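2,3-dihydroxybenzoate-AMP ligase (PDB 1MDB) is a ligase of the AMP-binding enzyme family (ANL clan) that binds adenosine monophosphate and 2,3-dihydroxy-benzoic acid. Local coordinates at residues D76-Q81 and A123-I128; S472-I477 and K501-V506. One frame throughout, in Å; residues are numbered along the deposited sequence.

Both contacts join parallel neighbouring strands, but in separate sheets and different family regions. Contact 1, residues 76-81 with 123-128, pairs strands 77-80 and 125-132 within a six-stranded mixed sheet of the AMP-binding region. Contact 2, residues 472-477 with 501-506, pairs strands 469-478 and 505-508 in the small three-stranded sheet of the C-terminal region. They follow in series along the chain, the first closing before the second opens. Their centres are 42 Å apart, on opposite sides of the chain's centre, and their nearest atoms stay about 24 Å apart. Each contact therefore belongs to its own part of the fold, and neither includes a residue of the 2,3-dihydroxy-benzoic acid pocket.

Contact 1: residues D76-Q81 and A123-I128; sequences DRVVVQ and AAAYII. With SO4 (sulfate ion), chain B.
Tyr-126 presents the edge of its ring to strand 77-80: Gln-81 OE1 and Val-79 O both lie at that edge, in its plane, while CG2 of the following residue but one, Ile-128, sits 3.2 Å above one face, offset toward the rim. Tyr-126 OH donates to Gln-81 OE1 at 2.6 Å, nearly in line with the amide C=O, although amide and ring planes are turned 36° apart. An extended Gln-81 chain, with CG anti to the backbone N (chi1 177°), carries the amide out to the phenol, and its NE2 is held by the carbonyls of Leu-106 and His-109. The Arg-77 guanidinium meets a sulfate ion, with O3 in plane at its edge and O1 oblique to it; both bonds from NH1 are weak, the nearer being 3.3 Å to O1. NH1 also bonds to Lys-75 O, and NE to Ala-121 O.

The backbones form a parallel strand pair of a layered alpha/beta fold, with strand 101-104 on the other edge of 77-80. Val-79 brackets Tyr-126, as in parallel pairing: its N donates to Ala-125 O at 3.1 Å, a bent bond, and its O accepts Ile-127 N at 2.9 Å. Gln-81 N to Ile-127 O continues the pattern; at the other end Ala-124 N donates to Arg-77 O. Beta-branched residues suit the extended backbone and fill both faces. Val-78 CG1 meets Ile-127 CD1 at 3.7 Å on the face packed by helix 86-98. On the other face, which helix 111-120 packs against, Val-79 CG2 touches Ala-123 CB at 3.7 Å, a small methyl that fits beside the valine branch.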
loop_
_atom_site.group_PDB
_atom_site.type_symbol
_atom_site.label_atom_id
_atom_site.label_comp_id
_atom_site.label_asym_id
_atom_site.label_seq_id
_atom_site.Cartn_x
_atom_site.Cartn_y
_atom_site.Cartn_z
ATOM N N ASP A 76 -16.814 -10.675 13.886
ATOM C CA ASP A 76 -15.807 -10.253 14.861
ATOM C C ASP A 76 -14.607 -9.658 14.141
ATOM O O ASP A 76 -14.207 -10.149 13.079
ATOM C CB ASP A 76 -15.292 -11.430 15.692
ATOM C CG ASP A 76 -16.163 -11.734 16.883
ATOM O OD1 ASP A 76 -16.975 -10.872 17.256
ATOM O OD2 ASP A 76 -16.018 -12.833 17.456
ATOM N N ARG A 77 -14.028 -8.608 14.714
ATOM C CA ARG A 77 -12.845 -8.011 14.124
ATOM C C ARG A 77 -11.614 -8.617 14.764
ATOM O O ARG A 77 -11.588 -8.899 15.969
ATOM C CB ARG A 77 -12.837 -6.491 14.300
ATOM C CG ARG A 77 -13.613 -5.773 13.215
ATOM C CD ARG A 77 -15.101 -6.008 13.385
ATOM N NE ARG A 77 -15.607 -5.279 14.544
ATOM C CZ ARG A 77 -16.855 -5.358 14.992
ATOM N NH1 ARG A 77 -17.730 -6.146 14.374
ATOM N NH2 ARG A 77 -17.234 -4.634 16.047
ATOM N N VAL A 78 -10.594 -8.846 13.947
ATOM C CA VAL A 78 -9.360 -9.422 14.448
ATOM C C VAL A 78 -8.180 -8.667 13.886
ATOM O O VAL A 78 -7.909 -8.714 12.683
ATOM C CB VAL A 78 -9.261 -10.919 14.083
ATOM C CG1 VAL A 78 -7.934 -11.491 14.536
ATOM C CG2 VAL A 78 -10.418 -11.681 14.736
ATOM N N VAL A 79 -7.485 -7.950 14.765
ATOM C CA VAL A 79 -6.322 -7.181 14.359
ATOM C C VAL A 79 -5.190 -8.140 14.053
ATOM O O VAL A 79 -4.741 -8.889 14.928
ATOM C CB VAL A 79 -5.880 -6.200 15.461
ATOM C CG1 VAL A 79 -4.730 -5.323 14.957
ATOM C CG2 VAL A 79 -7.051 -5.329 15.880
ATOM N N VAL A 80 -4.755 -8.135 12.797
ATOM C CA VAL A 80 -3.662 -8.990 12.337
ATOM C C VAL A 80 -2.437 -8.105 12.077
ATOM O O VAL A 80 -2.493 -7.156 11.291
ATOM C CB VAL A 80 -4.041 -9.741 11.018
ATOM C CG1 VAL A 80 -2.950 -10.746 10.647
ATOM C CG2 VAL A 80 -5.378 -10.458 11.176
ATOM N N GLN A 81 -1.342 -8.391 12.761
ATOM C CA GLN A 81 -0.112 -7.622 12.579
ATOM C C GLN A 81 1.063 -8.580 12.395
ATOM O O GLN A 81 1.898 -8.741 13.286
ATOM C CB GLN A 81 0.130 -6.701 13.784
ATOM C CG GLN A 81 1.435 -5.905 13.712
ATOM C CD GLN A 81 1.662 -5.038 14.941
ATOM O OE1 GLN A 81 1.313 -5.428 16.056
ATOM N NE2 GLN A 81 2.267 -3.871 14.747
ATOM N N ALA A 123 -11.912 -5.249 18.763
ATOM C CA ALA A 123 -11.290 -6.512 18.382
ATOM C C ALA A 123 -11.480 -7.652 19.375
ATOM O O ALA A 123 -11.351 -7.468 20.592
ATOM C CB ALA A 123 -9.797 -6.289 18.134
ATOM N N ALA A 124 -11.773 -8.834 18.840
ATOM C CA ALA A 124 -11.965 -10.035 19.647
ATOM C C ALA A 124 -10.646 -10.779 19.809
ATOM O O ALA A 124 -10.510 -11.651 20.682
ATOM C CB ALA A 124 -12.991 -10.947 18.991
ATOM N N ALA A 125 -9.679 -10.442 18.960
ATOM C CA ALA A 125 -8.370 -11.080 18.994
ATOM C C ALA A 125 -7.285 -10.219 18.351
ATOM O O ALA A 125 -7.556 -9.336 17.529
ATOM C CB ALA A 125 -8.442 -12.448 18.315
ATOM N N TYR A 126 -6.049 -10.475 18.754
ATOM C CA TYR A 126 -4.878 -9.745 18.264
ATOM C C TYR A 126 -3.908 -10.837 17.871
ATOM O O TYR A 126 -3.563 -11.687 18.695
ATOM C CB TYR A 126 -4.296 -8.892 19.400
ATOM C CG TYR A 126 -3.035 -8.086 19.099
ATOM C CD1 TYR A 126 -2.161 -7.741 20.130
ATOM C CD2 TYR A 126 -2.735 -7.641 17.814
ATOM C CE1 TYR A 126 -1.027 -6.982 19.896
ATOM C CE2 TYR A 126 -1.602 -6.878 17.569
ATOM C CZ TYR A 126 -0.750 -6.551 18.620
ATOM O OH TYR A 126 0.371 -5.778 18.411
ATOM N N ILE A 127 -3.488 -10.832 16.612
ATOM C CA ILE A 127 -2.566 -11.851 16.110
ATOM C C ILE A 127 -1.202 -11.262 15.727
ATOM O O ILE A 127 -1.111 -10.384 14.863
ATOM C CB ILE A 127 -3.182 -12.568 14.899
ATOM C CG1 ILE A 127 -4.524 -13.192 15.311
ATOM C CG2 ILE A 127 -2.228 -13.634 14.375
ATOM C CD1 ILE A 127 -5.236 -13.952 14.187
ATOM N N ILE A 128 -0.151 -11.765 16.371
ATOM C CA ILE A 128 1.215 -11.287 16.150
ATOM C C ILE A 128 2.252 -12.405 16.035
ATOM O O ILE A 128 1.985 -13.562 16.377
ATOM C CB ILE A 128 1.701 -10.423 17.330
ATOM C CG1 ILE A 128 1.518 -11.209 18.635
ATOM C CG2 ILE A 128 0.960 -9.093 17.377
ATOM C CD1 ILE A 128 2.252 -10.620 19.822
HETATM S S SO4 B . -21.598 -5.415 14.602
HETATM O O1 SO4 B . -20.490 -4.499 14.942
HETATM O O2 SO4 B . -22.027 -5.191 13.206
HETATM O O3 SO4 B . -21.145 -6.811 14.760
HETATM O O4 SO4 B . -22.731 -5.172 15.520
#

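Contact 2: residues S472-I477 and K501-V506; sequences SCVFII and KIPDRV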
loop_
_atom_site.group_PDB
_atom_site.type_symbol
_atom_site.label_atom_id
_atom_site.label_comp_id
_atom_site.label_asym_id
_atom_site.label_seq_id
_atom_site.Cartn_x
_atom_site.Cartn_y
_atom_site.Cartn_z
ATOM N N SER A 472 10.420 27.210 1.534
ATOM C CA SER A 472 10.621 25.824 1.148
ATOM C C SER A 472 11.954 25.257 1.603
ATOM O O SER A 472 12.989 25.921 1.512
ATOM C CB SER A 472 10.525 25.704 -0.368
ATOM O OG SER A 472 11.657 26.299 -0.967
ATOM N N CYS A 473 11.914 24.012 2.072
ATOM C CA CYS A 473 13.106 23.305 2.537
ATOM C C CYS A 473 13.170 21.953 1.849
ATOM O O CYS A 473 12.180 21.219 1.839
ATOM C CB CYS A 473 13.043 23.082 4.049
ATOM S SG CYS A 473 14.486 22.231 4.741
ATOM N N VAL A 474 14.313 21.623 1.259
ATOM C CA VAL A 474 14.457 20.321 0.611
ATOM C C VAL A 474 15.442 19.448 1.373
ATOM O O VAL A 474 16.579 19.852 1.630
ATOM C CB VAL A 474 14.950 20.430 -0.866
ATOM C CG1 VAL A 474 16.328 21.094 -0.943
ATOM C CG2 VAL A 474 15.021 19.046 -1.472
ATOM N N PHE A 475 15.007 18.256 1.762
ATOM C CA PHE A 475 15.908 17.346 2.457
ATOM C C PHE A 475 16.583 16.507 1.378
ATOM O O PHE A 475 15.926 15.919 0.531
ATOM C CB PHE A 475 15.136 16.458 3.437
ATOM C CG PHE A 475 14.656 17.187 4.656
ATOM C CD1 PHE A 475 13.567 18.052 4.583
ATOM C CD2 PHE A 475 15.307 17.024 5.882
ATOM C CE1 PHE A 475 13.128 18.750 5.713
ATOM C CE2 PHE A 475 14.877 17.717 7.021
ATOM C CZ PHE A 475 13.790 18.580 6.935
ATOM N N ILE A 476 17.905 16.482 1.399
ATOM C CA ILE A 476 18.668 15.731 0.414
ATOM C C ILE A 476 19.457 14.597 1.072
ATOM O O ILE A 476 20.047 14.775 2.141
ATOM C CB ILE A 476 19.687 16.650 -0.301
ATOM C CG1 ILE A 476 18.962 17.786 -1.037
ATOM C CG2 ILE A 476 20.549 15.834 -1.243
ATOM C CD1 ILE A 476 18.110 17.330 -2.214
ATOM N N ILE A 477 19.442 13.431 0.440
ATOM C CA ILE A 477 20.221 12.298 0.915
ATOM C C ILE A 477 21.383 12.274 -0.070
ATOM O O ILE A 477 21.198 11.984 -1.254
ATOM C CB ILE A 477 19.437 10.974 0.835
ATOM C CG1 ILE A 477 18.310 10.970 1.876
ATOM C CG2 ILE A 477 20.382 9.806 1.080
ATOM C CD1 ILE A 477 17.377 9.765 1.785
ATOM N N LYS A 501 10.698 28.562 -7.138
ATOM C CA LYS A 501 10.648 27.106 -6.963
ATOM C C LYS A 501 11.932 26.590 -6.330
ATOM O O LYS A 501 11.985 25.459 -5.842
ATOM C CB LYS A 501 10.460 26.402 -8.314
ATOM C CG LYS A 501 9.114 26.638 -8.988
ATOM C CD LYS A 501 9.106 26.048 -10.388
ATOM C CE LYS A 501 7.757 26.229 -11.052
ATOM N NZ LYS A 501 7.746 25.665 -12.418
ATOM N N ILE A 502 12.971 27.416 -6.367
ATOM C CA ILE A 502 14.259 27.047 -5.803
ATOM C C ILE A 502 14.138 26.948 -4.289
ATOM O O ILE A 502 13.672 27.882 -3.635
ATOM C CB ILE A 502 15.342 28.090 -6.160
ATOM C CG1 ILE A 502 15.554 28.114 -7.675
ATOM C CG2 ILE A 502 16.653 27.760 -5.448
ATOM C CD1 ILE A 502 16.390 29.277 -8.138
ATOM N N PRO A 503 14.562 25.813 -3.711
ATOM C CA PRO A 503 14.490 25.610 -2.257
ATOM C C PRO A 503 15.133 26.770 -1.509
ATOM O O PRO A 503 16.240 27.179 -1.840
ATOM C CB PRO A 503 15.272 24.312 -2.042
ATOM C CG PRO A 503 15.116 23.584 -3.358
ATOM C CD PRO A 503 15.272 24.699 -4.366
ATOM N N ASP A 504 14.443 27.303 -0.509
ATOM C CA ASP A 504 15.007 28.390 0.285
ATOM C C ASP A 504 16.058 27.798 1.203
ATOM O O ASP A 504 17.051 28.441 1.542
ATOM C CB ASP A 504 13.932 29.049 1.145
ATOM C CG ASP A 504 12.944 29.833 0.330
ATOM O OD1 ASP A 504 13.359 30.846 -0.261
ATOM O OD2 ASP A 504 11.762 29.434 0.279
ATOM N N ARG A 505 15.837 26.554 1.603
ATOM C CA ARG A 505 16.760 25.898 2.514
ATOM C C ARG A 505 17.040 24.443 2.151
ATOM O O ARG A 505 16.159 23.733 1.668
ATOM C CB ARG A 505 16.202 25.997 3.929
ATOM C CG ARG A 505 17.021 25.291 4.982
ATOM C CD ARG A 505 16.612 25.756 6.363
ATOM N NE ARG A 505 17.297 25.003 7.401
ATOM C CZ ARG A 505 17.428 25.415 8.658
ATOM N NH1 ARG A 505 16.926 26.583 9.027
ATOM N NH2 ARG A 505 18.049 24.652 9.547
ATOM N N VAL A 506 18.271 24.007 2.392
ATOM C CA VAL A 506 18.683 22.638 2.094
ATOM C C VAL A 506 19.184 21.896 3.333
ATOM O O VAL A 506 20.074 22.379 4.035
ATOM C CB VAL A 506 19.805 22.621 1.039
ATOM C CG1 VAL A 506 20.297 21.197 0.826
ATOM C CG2 VAL A 506 19.296 23.217 -0.274
HETATM O O HOH W 1 10.850 27.538 -3.348
#
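Ser-472 OG is gripped from two directions: it accepts Asp-504 N at 3.0 Å and donates to a water at 2.8 Å, which in turn donates to Ile-502 O. With chi1 at 71°, OG stands between the backbone N and the carbonyl carbon, turned over the Pro-503 to Asp-504 backbone, where this short hydroxyl reaches Asp-504 N, which also makes a weak bond to Ser-472 O. Asp-504 returns the grip: its OD2 takes Ser-472 N at 2.9 Å through the anti lone pair, while OD1 forms salt bridges with Arg-435 and Arg-471. These charges probably favour a negative carboxylate.

Regular parallel pairing then starts, with Arg-505 N to Ser-472 O and Val-474 N to Arg-505 O at 2.8 Å. Val-474 CG1 lies against the Pro-503 ring, 3.6 Å from its CB, and against Val-506 CG2 at 3.7 Å; the rigid ring suits the turn into the strand and adds an apolar surface.

This is the pairing of a beta-alpha-beta unit, strand 469-478, helix 485-494 and strand 505-508. That helix packs on Pro-503 and Val-506, helix 522-534 lies against Cys-473 and Arg-505, and strand 455-465 flanks 469-478 on its other edge.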